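Local coordinates for DNA repair protein PprA (Deinococcus deserti, PDB 6MC8), which takes part in the repair of radiation-induced DNA damage and in genome segregation, binding DNA and forming filaments, at residues E66-H77 / L87-H95; R241-L252 / A300-R308. The protein carries 2 engineered substitutions. All coordinates share one frame; numbering follows the deposited sequence.

In the fold
The two contacts lie in separate parts of the chain, and both segments of contact 1 precede those of contact 2. Contact 1 lays helix 62-80 along strand 89-95, an outermost strand, within this chain, of a three-stranded antiparallel sheet; contact 2 ties the loop and short helix of 241-252 to the C-terminal end of the long helix 274-304 and the residues that finish the chain. The centres of contact 1 and contact 2 are about 28 Å apart, and the nearest atoms of contact 1 and contact 2 about 14 Å, so they do not touch. In both, side chains bond to backbone groups of the second segment beside apolar packing. Neither contact is touched by the second chain of the dimer.

Contact 1 (E66-H77 / L87-H95); sequences EAQLTQELRLAH and LQHSARLIH
Q88 runs alongside R74, the two side chains pointing the same way, with the amide turned obliquely to the guanidinium. At H89 the strand begins to engage the helix through both backbone and ring. H89 O takes a bond from R74 NE at 2.8 Å, in the carbonyl plane, and a weak second one from NH2; T70 CG2 lies over a face of the same guanidinium, which limits its freedom to swing. The H89 imidazole stacks face to face on that of H77, centroids 3.9 Å apart and planes 10° apart. H89 NE2 is also bonded to L84 O, while Y126 and W80 meet H77 edge-to-face.

S90 presents its carbonyl O to L73 CD2, and its CB lies near T70. Here the helix packs against an edge strand of an antiparallel sheet, whose other side pairs with strand 100-107; the axes approach to 6.4 Å and run at 144°. Helix side chains take up backbone groups of this strand that strand 100-107 does not pair: A91 N donates to T70 OG1 at 3.1 Å. With OG1 anti to the carbonyl carbon, the hydroxyl also reaches back to donate to E66 O, so it bridges helix and strand. A91 CB abuts L69 CB at 3.7 Å.

R92 points away from the helix, though its CB touches E66 OE2; the charged groups themselves do not meet. Instead L93 N donates to E66 OE2 at 2.7 Å, nearly straight at 167°, approaching on the anti side and tilted from the carboxylate plane. Without the carboxylate, as with an alanine here, L93 N is likely to lose its helix partner. The L93 and L69 side chains cross at about a right angle, CD2 of L93 meeting CD1 of L69 at 3.8 Å, and V52 of helix 52-57 packs on L69 as well.

Contact 2 (R241-L252 / A300-R308); sequences RHSGAGDALNQL and AAVLSGGLR
R241 grips G306 O end-on with two nitrogens, NH2 at 2.6 Å and NH1 at 2.8 Å, the oxygen lying in the guanidinium plane. R241 NH1 also donates to L303 O at 3.1 Å, from above that carbonyl plane, and S304 O sits over a guanidinium face. Bends at chi2 and chi3 (-62° and -51°) curl the arginine onto these carbonyls, where its charge probably offsets the negative pole at the C-terminal end of helix 274-304. The H242 ring turns its edge to L307 O, and NE2 donates to it, at a separation so short that the exact length is doubtful. ND1 is bonded to S243 O within the type II turn from H242 to A245; the two bonds probably limit the ring's rotation.

Beside these bonds L307 inserts against helix 245-250. L307 CD1 rests on A245 O at 3.4 Å, and L307 CD2 on L249 CB and L252 CD1. L252 CD1 also meets V302 CG1 tip to tip, and the L249 and L303 side chains cross obliquely, with CD2 of each 3.9 Å apart. This apolar seam continues onto the neighbouring helices: L234 of helix 218-237 touches L249 and L303, and L204 of helix 200-213 lies against L249.

Contact 1 (E66-H77 / L87-H95)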
ATOM      1  N   GLU A  66       4.277  27.152  14.725  1.00 30.06           N
ATOM      2  CA  GLU A  66       3.802  25.813  15.054  1.00 25.39           C
ATOM      3  C   GLU A  66       4.221  24.798  14.000  1.00 26.51           C
ATOM      4  O   GLU A  66       4.338  23.605  14.295  1.00 26.43           O
ATOM      5  CB  GLU A  66       2.284  25.828  15.224  1.00 24.75           C
ATOM      6  CG  GLU A  66       1.827  26.482  16.514  1.00 37.17           C
ATOM      7  CD  GLU A  66       0.331  26.675  16.584  1.00 36.07           C
ATOM      8  OE1 GLU A  66      -0.345  26.464  15.561  1.00 39.22           O
ATOM      9  OE2 GLU A  66      -0.166  27.040  17.664  1.00 34.88           O
ATOM     10  N   ALA A  67       4.450  25.249  12.768  1.00 28.21           N
ATOM     11  CA  ALA A  67       4.985  24.356  11.748  1.00 31.94           C
ATOM     12  C   ALA A  67       6.437  24.003  12.038  1.00 27.15           C
ATOM     13  O   ALA A  67       6.871  22.878  11.780  1.00 24.98           O
ATOM     14  CB  ALA A  67       4.849  24.991  10.367  1.00 19.27           C
ATOM     15  N   GLN A  68       7.197  24.952  12.584  1.00 25.91           N
ATOM     16  CA  GLN A  68       8.578  24.670  12.947  1.00 29.38           C
ATOM     17  C   GLN A  68       8.652  23.843  14.224  1.00 32.63           C
ATOM     18  O   GLN A  68       9.548  23.006  14.372  1.00 37.20           O
ATOM     19  CB  GLN A  68       9.355  25.974  13.097  1.00 25.60           C
ATOM     20  CG  GLN A  68      10.845  25.810  13.312  1.00 24.50           C
ATOM     21  CD  GLN A  68      11.544  25.231  12.105  1.00 26.96           C
ATOM     22  OE1 GLN A  68      11.199  25.539  10.972  1.00 33.69           O
ATOM     23  NE2 GLN A  68      12.551  24.409  12.345  1.00 26.09           N
ATOM     24  N   LEU A  69       7.690  24.026  15.121  1.00 23.46           N
ATOM     25  CA  LEU A  69       7.634  23.245  16.374  1.00 27.77           C
ATOM     26  C   LEU A  69       7.373  21.778  16.053  1.00 29.49           C
ATOM     27  O   LEU A  69       7.979  20.925  16.642  1.00 30.96           O
ATOM     28  CB  LEU A  69       6.558  23.830  17.286  1.00 28.47           C
ATOM     29  CG  LEU A  69       6.947  25.101  18.018  1.00 25.23           C
ATOM     30  CD1 LEU A  69       5.794  25.597  18.830  1.00 31.86           C
ATOM     31  CD2 LEU A  69       8.111  24.860  18.916  1.00 26.51           C
ATOM     32  N   THR A  70       6.476  21.554  15.120  1.00 25.46           N
ATOM     33  CA  THR A  70       6.106  20.229  14.620  1.00 27.71           C
ATOM     34  C   THR A  70       7.283  19.610  13.887  1.00 27.84           C
ATOM     35  O   THR A  70       7.461  18.454  14.009  1.00 27.59           O
ATOM     36  CB  THR A  70       4.866  20.359  13.746  1.00 29.09           C
ATOM     37  OG1 THR A  70       3.880  20.871  14.623  1.00 30.36           O
ATOM     38  CG2 THR A  70       4.410  19.058  13.145  1.00 20.17           C
ATOM     39  N   GLN A  71       8.010  20.402  13.121  1.00 28.17           N
ATOM     40  CA  GLN A  71       9.147  19.880  12.350  1.00 26.44           C
ATOM     41  C   GLN A  71      10.220  19.404  13.312  1.00 25.73           C
ATOM     42  O   GLN A  71      10.720  18.342  13.102  1.00 25.69           O
ATOM     43  CB  GLN A  71       9.630  20.907  11.333  1.00 28.22           C
ATOM     44  CG  GLN A  71      10.914  20.512  10.634  1.00 29.32           C
ATOM     45  CD  GLN A  71      11.465  21.526   9.666  1.00 37.12           C
ATOM     46  OE1 GLN A  71      12.418  22.220   9.934  1.00 35.68           O
ATOM     47  NE2 GLN A  71      10.869  21.612   8.501  1.00 42.41           N
ATOM     48  N   GLU A  72      10.460  20.157  14.373  1.00 25.21           N
ATOM     49  CA  GLU A  72      11.531  19.819  15.296  1.00 21.87           C
ATOM     50  C   GLU A  72      11.123  18.689  16.233  1.00 20.37           C
ATOM     51  O   GLU A  72      11.969  17.900  16.662  1.00 19.78           O
ATOM     52  CB  GLU A  72      11.943  21.063  16.075  1.00 19.18           C
ATOM     53  CG  GLU A  72      12.609  22.106  15.206  1.00 15.91           C
ATOM     54  CD  GLU A  72      12.976  23.357  15.964  1.00 26.68           C
ATOM     55  OE1 GLU A  72      12.595  23.475  17.141  1.00 25.67           O
ATOM     56  OE2 GLU A  72      13.653  24.227  15.383  1.00 29.78           O
ATOM     57  N   LEU A  73       9.831  18.595  16.552  1.00 23.30           N
ATOM     58  CA  LEU A  73       9.338  17.494  17.373  1.00 21.52           C
ATOM     59  C   LEU A  73       9.406  16.169  16.625  1.00 22.08           C
ATOM     60  O   LEU A  73       9.708  15.130  17.221  1.00 26.30           O
ATOM     61  CB  LEU A  73       7.907  17.781  17.819  1.00 21.94           C
ATOM     62  CG  LEU A  73       7.185  16.759  18.696  1.00 19.90           C
ATOM     63  CD1 LEU A  73       7.801  16.657  20.075  1.00 17.73           C
ATOM     64  CD2 LEU A  73       5.720  17.095  18.780  1.00 24.83           C
ATOM     65  N   ARG A  74       9.134  16.184  15.321  1.00 21.72           N
ATOM     66  CA  ARG A  74       9.202  14.955  14.539  1.00 18.37           C
ATOM     67  C   ARG A  74      10.643  14.527  14.304  1.00 23.56           C
ATOM     68  O   ARG A  74      10.933  13.329  14.228  1.00 28.62           O
ATOM     69  CB  ARG A  74       8.465  15.137  13.214  1.00 20.45           C
ATOM     70  CG  ARG A  74       6.960  15.216  13.355  1.00 22.84           C
ATOM     71  CD  ARG A  74       6.292  15.562  12.044  1.00 22.43           C
ATOM     72  NE  ARG A  74       4.850  15.679  12.198  1.00 27.27           N
ATOM     73  CZ  ARG A  74       4.029  16.132  11.259  1.00 30.94           C
ATOM     74  NH1 ARG A  74       4.508  16.540  10.096  1.00 32.63           N
ATOM     75  NH2 ARG A  74       2.729  16.203  11.498  1.00 29.08           N
ATOM     76  N   LEU A  75      11.562  15.486  14.193  1.00 16.48           N
ATOM     77  CA  LEU A  75      12.970  15.136  14.060  1.00 18.51           C
ATOM     78  C   LEU A  75      13.528  14.617  15.378  1.00 21.35           C
ATOM     79  O   LEU A  75      14.401  13.743  15.392  1.00 21.08           O
ATOM     80  CB  LEU A  75      13.767  16.341  13.559  1.00 16.59           C
ATOM     81  CG  LEU A  75      15.253  16.108  13.277  1.00 19.65           C
ATOM     82  CD1 LEU A  75      15.430  15.024  12.231  1.00 20.63           C
ATOM     83  CD2 LEU A  75      15.932  17.381  12.834  1.00 13.73           C
ATOM     84  N   ALA A  76      13.015  15.125  16.498  1.00 19.77           N
ATOM     85  CA  ALA A  76      13.448  14.630  17.797  1.00 17.46           C
ATOM     86  C   ALA A  76      12.925  13.224  18.060  1.00 21.45           C
ATOM     87  O   ALA A  76      13.612  12.411  18.683  1.00 21.70           O
ATOM     88  CB  ALA A  76      13.004  15.589  18.899  1.00 18.00           C
ATOM     89  N   HIS A  77      11.717  12.913  17.584  1.00 18.32           N
ATOM     90  CA  HIS A  77      11.183  11.570  17.777  1.00 23.66           C
ATOM     91  C   HIS A  77      11.837  10.555  16.851  1.00 21.90           C
ATOM     92  O   HIS A  77      11.826   9.355  17.143  1.00 25.44           O
ATOM     93  CB  HIS A  77       9.668  11.549  17.599  1.00 21.20           C
ATOM     94  CG  HIS A  77       8.915  11.968  18.817  1.00 22.82           C
ATOM     95  ND1 HIS A  77       8.855  11.182  19.945  1.00 21.51           N
ATOM     96  CD2 HIS A  77       8.171  13.064  19.082  1.00 23.77           C
ATOM     97  CE1 HIS A  77       8.121  11.785  20.859  1.00 20.21           C
ATOM     98  NE2 HIS A  77       7.691  12.927  20.359  1.00 22.95           N
ATOM     99  N   LEU A  87       2.449   6.904  15.031  1.00 26.00           N
ATOM    100  CA  LEU A  87       1.647   8.012  15.516  1.00 27.50           C
ATOM    101  C   LEU A  87       2.088   9.296  14.827  1.00 25.20           C
ATOM    102  O   LEU A  87       3.221   9.420  14.361  1.00 27.54           O
ATOM    103  CB  LEU A  87       1.780   8.155  17.035  1.00 26.99           C
ATOM    104  CG  LEU A  87       1.387   6.939  17.873  1.00 27.53           C
ATOM    105  CD1 LEU A  87       1.706   7.171  19.335  1.00 22.59           C
ATOM    106  CD2 LEU A  87      -0.074   6.586  17.688  1.00 24.34           C
ATOM    107  N   GLN A  88       1.174  10.256  14.765  1.00 31.70           N
ATOM    108  CA  GLN A  88       1.446  11.552  14.161  1.00 25.19           C
ATOM    109  C   GLN A  88       1.664  12.583  15.257  1.00 27.91           C
ATOM    110  O   GLN A  88       0.795  12.783  16.108  1.00 28.01           O
ATOM    111  CB  GLN A  88       0.301  11.971  13.239  1.00 26.05           C
ATOM    112  CG  GLN A  88       0.529  13.281  12.517  1.00 40.17           C
ATOM    113  CD  GLN A  88      -0.548  13.580  11.495  1.00 59.29           C
ATOM    114  OE1 GLN A  88      -1.476  12.796  11.306  1.00 67.10           O
ATOM    115  NE2 GLN A  88      -0.432  14.720  10.829  1.00 52.92           N
ATOM    116  N   HIS A  89       2.826  13.228  15.232  1.00 31.24           N
ATOM    117  CA  HIS A  89       3.240  14.161  16.268  1.00 23.70           C
ATOM    118  C   HIS A  89       3.106  15.589  15.767  1.00 22.85           C
ATOM    119  O   HIS A  89       3.446  15.885  14.619  1.00 30.23           O
ATOM    120  CB  HIS A  89       4.689  13.905  16.687  1.00 22.94           C
ATOM    121  CG  HIS A  89       4.930  12.540  17.247  1.00 26.08           C
ATOM    122  ND1 HIS A  89       4.539  12.175  18.515  1.00 28.22           N
ATOM    123  CD2 HIS A  89       5.532  11.453  16.714  1.00 24.34           C
ATOM    124  CE1 HIS A  89       4.887  10.922  18.737  1.00 29.66           C
ATOM    125  NE2 HIS A  89       5.490  10.460  17.659  1.00 24.90           N
ATOM    126  N   SER A  90       2.656  16.466  16.648  1.00 25.31           N
ATOM    127  CA  SER A  90       2.495  17.906  16.338  1.00 26.34           C
ATOM    128  C   SER A  90       2.568  18.760  17.591  1.00 26.60           C
ATOM    129  O   SER A  90       2.427  18.249  18.663  1.00 27.32           O
ATOM    130  CB  SER A  90       1.270  18.212  15.577  1.00 19.31           C
ATOM    131  OG  SER A  90       0.153  17.818  16.282  1.00 23.60           O
ATOM    132  N   ALA A  91       2.842  20.032  17.402  1.00 26.77           N
ATOM    133  CA  ALA A  91       2.888  20.960  18.536  1.00 27.41           C
ATOM    134  C   ALA A  91       2.049  22.184  18.203  1.00 38.41           C
ATOM    135  O   ALA A  91       1.841  22.472  17.027  1.00 29.63           O
ATOM    136  CB  ALA A  91       4.295  21.339  18.848  1.00 29.25           C
ATOM    137  N   ARG A  92       1.476  22.773  19.240  1.00 32.72           N
ATOM    138  CA  ARG A  92       0.721  24.009  19.105  1.00 34.32           C
ATOM    139  C   ARG A  92       1.065  24.934  20.259  1.00 39.69           C
ATOM    140  O   ARG A  92       1.416  24.487  21.352  1.00 35.39           O
ATOM    141  CB  ARG A  92      -0.795  23.761  19.060  1.00 35.59           C
ATOM    142  CG  ARG A  92      -1.273  23.147  17.760  1.00 41.16           C
ATOM    143  CD  ARG A  92      -2.750  22.842  17.766  1.00 49.00           C
ATOM    144  NE  ARG A  92      -3.146  22.171  16.533  1.00 49.19           N
ATOM    145  CZ  ARG A  92      -4.357  21.681  16.303  1.00 51.53           C
ATOM    146  NH1 ARG A  92      -5.299  21.779  17.228  1.00 52.61           N
ATOM    147  NH2 ARG A  92      -4.620  21.085  15.152  1.00 54.25           N
ATOM    148  N   LEU A  93       0.969  26.233  19.997  1.00 34.34           N
ATOM    149  CA  LEU A  93       1.271  27.231  21.008  1.00 33.07           C
ATOM    150  C   LEU A  93       0.080  27.448  21.926  1.00 37.46           C
ATOM    151  O   LEU A  93      -1.076  27.376  21.502  1.00 31.21           O
ATOM    152  CB  LEU A  93       1.661  28.554  20.358  1.00 31.28           C
ATOM    153  CG  LEU A  93       2.990  28.633  19.619  1.00 32.41           C
ATOM    154  CD1 LEU A  93       3.090  29.961  18.906  1.00 35.92           C
ATOM    155  CD2 LEU A  93       4.132  28.470  20.594  1.00 32.58           C
ATOM    156  N   ILE A  94       0.413  27.717  23.177  1.00 34.77           N
ATOM    157  CA  ILE A  94      -0.588  28.076  24.201  1.00 32.97           C
ATOM    158  C   ILE A  94      -0.232  29.489  24.634  1.00 37.84           C
ATOM    159  O   ILE A  94       0.835  29.704  25.116  1.00 35.72           O
ATOM    160  CB  ILE A  94      -0.643  27.054  25.336  1.00 33.87           C
ATOM    161  CG1 ILE A  94      -0.973  25.669  24.792  1.00 33.82           C
ATOM    162  CG2 ILE A  94      -1.654  27.481  26.367  1.00 34.68           C
ATOM    163  CD1 ILE A  94      -0.804  24.576  25.779  1.00 35.02           C
ATOM    164  N   HIS A  95      -1.132  30.409  24.348  1.00 42.27           N
ATOM    165  CA  HIS A  95      -0.957  31.839  24.661  1.00 47.81           C
ATOM    166  C   HIS A  95      -1.751  32.213  25.908  1.00 49.92           C
ATOM    167  O   HIS A  95      -2.631  31.453  26.301  1.00 46.67           O
ATOM    168  CB  HIS A  95      -1.500  32.658  23.498  1.00 45.57           C
ATOM    169  CG  HIS A  95      -0.667  32.646  22.267  1.00 45.20           C
ATOM    170  ND1 HIS A  95      -0.973  31.867  21.185  1.00 42.30           N
ATOM    171  CD2 HIS A  95       0.411  33.358  21.923  1.00 43.51           C
ATOM    172  CE1 HIS A  95      -0.097  32.085  20.240  1.00 43.84           C
ATOM    173  NE2 HIS A  95       0.745  33.007  20.657  1.00 45.02           N
TER

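Contact 2 (R241-L252 / A300-R308)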
ATOM      1  N   ARG A 241      30.001  16.154  43.543  1.00 30.80           N
ATOM      2  CA  ARG A 241      29.420  17.464  43.308  1.00 33.57           C
ATOM      3  C   ARG A 241      28.662  17.921  44.545  1.00 28.82           C
ATOM      4  O   ARG A 241      28.533  17.191  45.531  1.00 33.44           O
ATOM      5  CB  ARG A 241      28.485  17.449  42.096  1.00 30.37           C
ATOM      6  CG  ARG A 241      29.137  17.077  40.784  1.00 25.99           C
ATOM      7  CD  ARG A 241      30.202  18.072  40.398  1.00 29.82           C
ATOM      8  NE  ARG A 241      29.722  19.445  40.451  1.00 29.58           N
ATOM      9  CZ  ARG A 241      29.050  20.053  39.484  1.00 28.53           C
ATOM     10  NH1 ARG A 241      28.755  19.414  38.364  1.00 28.76           N
ATOM     11  NH2 ARG A 241      28.664  21.308  39.647  1.00 30.69           N
ATOM     12  N   HIS A 242      28.156  19.149  44.474  1.00 30.04           N
ATOM     13  CA  HIS A 242      27.414  19.728  45.584  1.00 29.44           C
ATOM     14  C   HIS A 242      26.079  19.018  45.762  1.00 30.53           C
ATOM     15  O   HIS A 242      25.574  18.357  44.853  1.00 31.47           O
ATOM     16  CB  HIS A 242      27.190  21.222  45.349  1.00 29.66           C
ATOM     17  CG  HIS A 242      26.324  21.528  44.169  1.00 30.56           C
ATOM     18  ND1 HIS A 242      24.955  21.647  44.261  1.00 38.52           N
ATOM     19  CD2 HIS A 242      26.630  21.727  42.865  1.00 29.21           C
ATOM     20  CE1 HIS A 242      24.456  21.914  43.069  1.00 33.36           C
ATOM     21  NE2 HIS A 242      25.453  21.967  42.205  1.00 33.21           N
ATOM     22  N   SER A 243      25.517  19.143  46.961  1.00 30.22           N
ATOM     23  CA  SER A 243      24.258  18.478  47.259  1.00 32.38           C
ATOM     24  C   SER A 243      23.117  19.155  46.516  1.00 35.11           C
ATOM     25  O   SER A 243      22.994  20.381  46.510  1.00 39.96           O
ATOM     26  CB  SER A 243      23.996  18.483  48.765  1.00 24.75           C
ATOM     27  OG  SER A 243      23.762  19.790  49.243  1.00 32.05           O
ATOM     28  N   GLY A 244      22.288  18.347  45.873  1.00 35.91           N
ATOM     29  CA  GLY A 244      21.232  18.848  45.027  1.00 37.75           C
ATOM     30  C   GLY A 244      21.575  18.897  43.556  1.00 37.04           C
ATOM     31  O   GLY A 244      20.730  19.314  42.758  1.00 37.64           O
ATOM     32  N   ALA A 245      22.791  18.493  43.180  1.00 34.60           N
ATOM     33  CA  ALA A 245      23.155  18.449  41.768  1.00 30.56           C
ATOM     34  C   ALA A 245      22.397  17.348  41.043  1.00 34.79           C
ATOM     35  O   ALA A 245      22.053  17.494  39.866  1.00 38.47           O
ATOM     36  CB  ALA A 245      24.659  18.251  41.619  1.00 32.86           C
ATOM     37  N   GLY A 246      22.127  16.237  41.732  1.00 33.81           N
ATOM     38  CA  GLY A 246      21.320  15.188  41.138  1.00 29.19           C
ATOM     39  C   GLY A 246      19.856  15.566  41.048  1.00 30.61           C
ATOM     40  O   GLY A 246      19.135  15.085  40.172  1.00 35.23           O
ATOM     41  N   ASP A 247      19.394  16.418  41.964  1.00 34.00           N
ATOM     42  CA  ASP A 247      18.058  16.991  41.844  1.00 28.62           C
ATOM     43  C   ASP A 247      17.983  17.972  40.685  1.00 35.08           C
ATOM     44  O   ASP A 247      16.964  18.045  39.991  1.00 32.66           O
ATOM     45  CB  ASP A 247      17.665  17.677  43.149  1.00 28.95           C
ATOM     46  CG  ASP A 247      16.309  18.342  43.073  1.00 34.10           C
ATOM     47  OD1 ASP A 247      15.289  17.629  43.047  1.00 39.14           O
ATOM     48  OD2 ASP A 247      16.267  19.586  43.047  1.00 29.63           O
ATOM     49  N   ALA A 248      19.052  18.738  40.465  1.00 31.96           N
ATOM     50  CA  ALA A 248      19.079  19.667  39.343  1.00 30.29           C
ATOM     51  C   ALA A 248      19.192  18.921  38.024  1.00 28.91           C
ATOM     52  O   ALA A 248      18.679  19.375  36.998  1.00 32.05           O
ATOM     53  CB  ALA A 248      20.233  20.653  39.508  1.00 26.52           C
ATOM     54  N   LEU A 249      19.855  17.786  38.022  1.00 27.33           N
ATOM     55  CA  LEU A 249      19.958  16.937  36.819  1.00 27.22           C
ATOM     56  C   LEU A 249      18.585  16.348  36.481  1.00 29.10           C
ATOM     57  O   LEU A 249      18.292  16.221  35.356  1.00 30.13           O
ATOM     58  CB  LEU A 249      21.016  15.868  37.080  1.00 31.08           C
ATOM     59  CG  LEU A 249      21.304  14.892  35.947  1.00 31.45           C
ATOM     60  CD1 LEU A 249      21.855  15.609  34.753  1.00 26.34           C
ATOM     61  CD2 LEU A 249      22.266  13.830  36.389  1.00 24.98           C
ATOM     62  N   ASN A 250      17.795  16.003  37.483  1.00 31.78           N
ATOM     63  CA  ASN A 250      16.447  15.409  37.317  1.00 32.44           C
ATOM     64  C   ASN A 250      15.453  16.342  36.631  1.00 31.23           C
ATOM     65  O   ASN A 250      14.555  15.841  36.060  1.00 30.44           O
ATOM     66  CB  ASN A 250      15.940  14.704  38.565  1.00 34.48           C
ATOM     67  CG  ASN A 250      15.408  13.341  38.211  1.00 45.97           C
ATOM     68  OD1 ASN A 250      16.154  12.480  37.751  1.00 43.53           O
ATOM     69  ND2 ASN A 250      14.115  13.156  38.384  1.00 46.02           N
ATOM     70  N   GLN A 251      15.585  17.651  36.789  1.00 34.73           N
ATOM     71  CA  GLN A 251      14.703  18.625  36.112  1.00 26.63           C
ATOM     72  C   GLN A 251      15.172  18.835  34.681  1.00 27.19           C
ATOM     73  O   GLN A 251      14.522  19.532  33.979  1.00 33.72           O
ATOM     74  CB  GLN A 251      14.737  19.982  36.791  1.00 29.33           C
ATOM     75  CG  GLN A 251      14.618  19.939  38.291  1.00 37.55           C
ATOM     76  CD  GLN A 251      13.357  19.271  38.763  1.00 37.26           C
ATOM     77  OE1 GLN A 251      12.275  19.561  38.306  1.00 40.61           O
ATOM     78  NE2 GLN A 251      13.500  18.373  39.706  1.00 38.51           N
ATOM     79  N   LEU A 252      16.300  18.285  34.299  1.00 25.45           N
ATOM     80  CA  LEU A 252      16.768  18.482  32.944  1.00 24.48           C
ATOM     81  C   LEU A 252      16.173  17.424  32.016  1.00 25.06           C
ATOM     82  O   LEU A 252      15.930  16.290  32.433  1.00 22.24           O
ATOM     83  CB  LEU A 252      18.289  18.411  32.895  1.00 20.05           C
ATOM     84  CG  LEU A 252      19.083  19.465  33.666  1.00 22.60           C
ATOM     85  CD1 LEU A 252      20.557  19.167  33.550  1.00 22.90           C
ATOM     86  CD2 LEU A 252      18.785  20.868  33.186  1.00 21.84           C
ATOM     87  N   ALA A 300      28.720  14.810  29.761  1.00 27.64           N
ATOM     88  CA  ALA A 300      29.894  14.837  30.624  1.00 26.20           C
ATOM     89  C   ALA A 300      30.241  16.260  31.041  1.00 27.33           C
ATOM     90  O   ALA A 300      30.778  16.481  32.131  1.00 27.80           O
ATOM     91  CB  ALA A 300      31.077  14.185  29.915  1.00 23.08           C
ATOM     92  N   ALA A 301      29.936  17.238  30.187  1.00 26.34           N
ATOM     93  CA  ALA A 301      30.159  18.632  30.547  1.00 26.32           C
ATOM     94  C   ALA A 301      29.161  19.095  31.602  1.00 28.17           C
ATOM     95  O   ALA A 301      29.472  19.965  32.421  1.00 33.86           O
ATOM     96  CB  ALA A 301      30.077  19.507  29.300  1.00 18.09           C
ATOM     97  N   VAL A 302      27.957  18.525  31.595  1.00 28.23           N
ATOM     98  CA  VAL A 302      26.959  18.847  32.609  1.00 23.29           C
ATOM     99  C   VAL A 302      27.328  18.206  33.942  1.00 26.35           C
ATOM    100  O   VAL A 302      27.153  18.806  35.008  1.00 30.08           O
ATOM    101  CB  VAL A 302      25.562  18.419  32.110  1.00 23.29           C
ATOM    102  CG1 VAL A 302      24.516  18.523  33.191  1.00 22.78           C
ATOM    103  CG2 VAL A 302      25.142  19.284  30.946  1.00 19.16           C
ATOM    104  N   LEU A 303      27.883  16.996  33.904  1.00 30.33           N
ATOM    105  CA  LEU A 303      28.232  16.312  35.142  1.00 26.06           C
ATOM    106  C   LEU A 303      29.505  16.871  35.759  1.00 26.81           C
ATOM    107  O   LEU A 303      29.707  16.755  36.970  1.00 32.51           O
ATOM    108  CB  LEU A 303      28.377  14.815  34.889  1.00 26.17           C
ATOM    109  CG  LEU A 303      27.105  14.104  34.429  1.00 24.85           C
ATOM    110  CD1 LEU A 303      27.367  12.635  34.146  1.00 22.85           C
ATOM    111  CD2 LEU A 303      25.981  14.297  35.423  1.00 22.97           C
ATOM    112  N   SER A 304      30.368  17.481  34.954  1.00 30.74           N
ATOM    113  CA  SER A 304      31.617  18.019  35.469  1.00 28.54           C
ATOM    114  C   SER A 304      31.510  19.505  35.787  1.00 37.19           C
ATOM    115  O   SER A 304      31.854  19.930  36.893  1.00 43.99           O
ATOM    116  CB  SER A 304      32.743  17.770  34.466  1.00 29.70           C
ATOM    117  OG  SER A 304      33.971  18.293  34.936  1.00 52.55           O
ATOM    118  N   GLY A 305      31.030  20.303  34.841  1.00 32.68           N
ATOM    119  CA  GLY A 305      31.028  21.741  35.011  1.00 34.82           C
ATOM    120  C   GLY A 305      29.678  22.353  35.316  1.00 37.70           C
ATOM    121  O   GLY A 305      29.607  23.443  35.886  1.00 45.22           O
ATOM    122  N   GLY A 306      28.607  21.671  34.949  1.00 32.07           N
ATOM    123  CA  GLY A 306      27.266  22.197  35.093  1.00 31.09           C
ATOM    124  C   GLY A 306      26.622  21.846  36.414  1.00 33.10           C
ATOM    125  O   GLY A 306      27.300  21.660  37.428  1.00 32.99           O
ATOM    126  N   LEU A 307      25.286  21.759  36.381  1.00 29.55           N
ATOM    127  CA  LEU A 307      24.427  21.454  37.534  1.00 30.82           C
ATOM    128  C   LEU A 307      24.638  22.446  38.675  1.00 35.40           C
ATOM    129  O   LEU A 307      24.680  22.075  39.849  1.00 36.66           O
ATOM    130  CB  LEU A 307      24.622  20.016  38.019  1.00 34.95           C
ATOM    131  CG  LEU A 307      24.322  18.934  36.990  1.00 29.78           C
ATOM    132  CD1 LEU A 307      24.555  17.563  37.576  1.00 23.21           C
ATOM    133  CD2 LEU A 307      22.914  19.084  36.492  1.00 33.31           C
ATOM    134  N   ARG A 308      24.770  23.716  38.325  1.00 37.80           N
ATOM    135  CA  ARG A 308      25.144  24.740  39.286  1.00 40.84           C
ATOM    136  C   ARG A 308      23.928  25.358  39.967  1.00 41.33           C
ATOM    137  O   ARG A 308      24.067  26.150  40.897  1.00 44.41           O
ATOM    138  CB  ARG A 308      25.960  25.825  38.592  1.00 38.23           C
ATOM    139  CG  ARG A 308      27.296  25.354  38.058  1.00 32.41           C
ATOM    140  CD  ARG A 308      28.033  26.507  37.410  1.00 36.13           C
ATOM    141  NE  ARG A 308      29.337  26.110  36.893  1.00 41.54           N
ATOM    142  CZ  ARG A 308      30.188  26.946  36.310  1.00 38.21           C
ATOM    143  NH1 ARG A 308      29.876  28.226  36.174  1.00 30.65           N
ATOM    144  NH2 ARG A 308      31.355  26.503  35.872  1.00 38.35           N
TER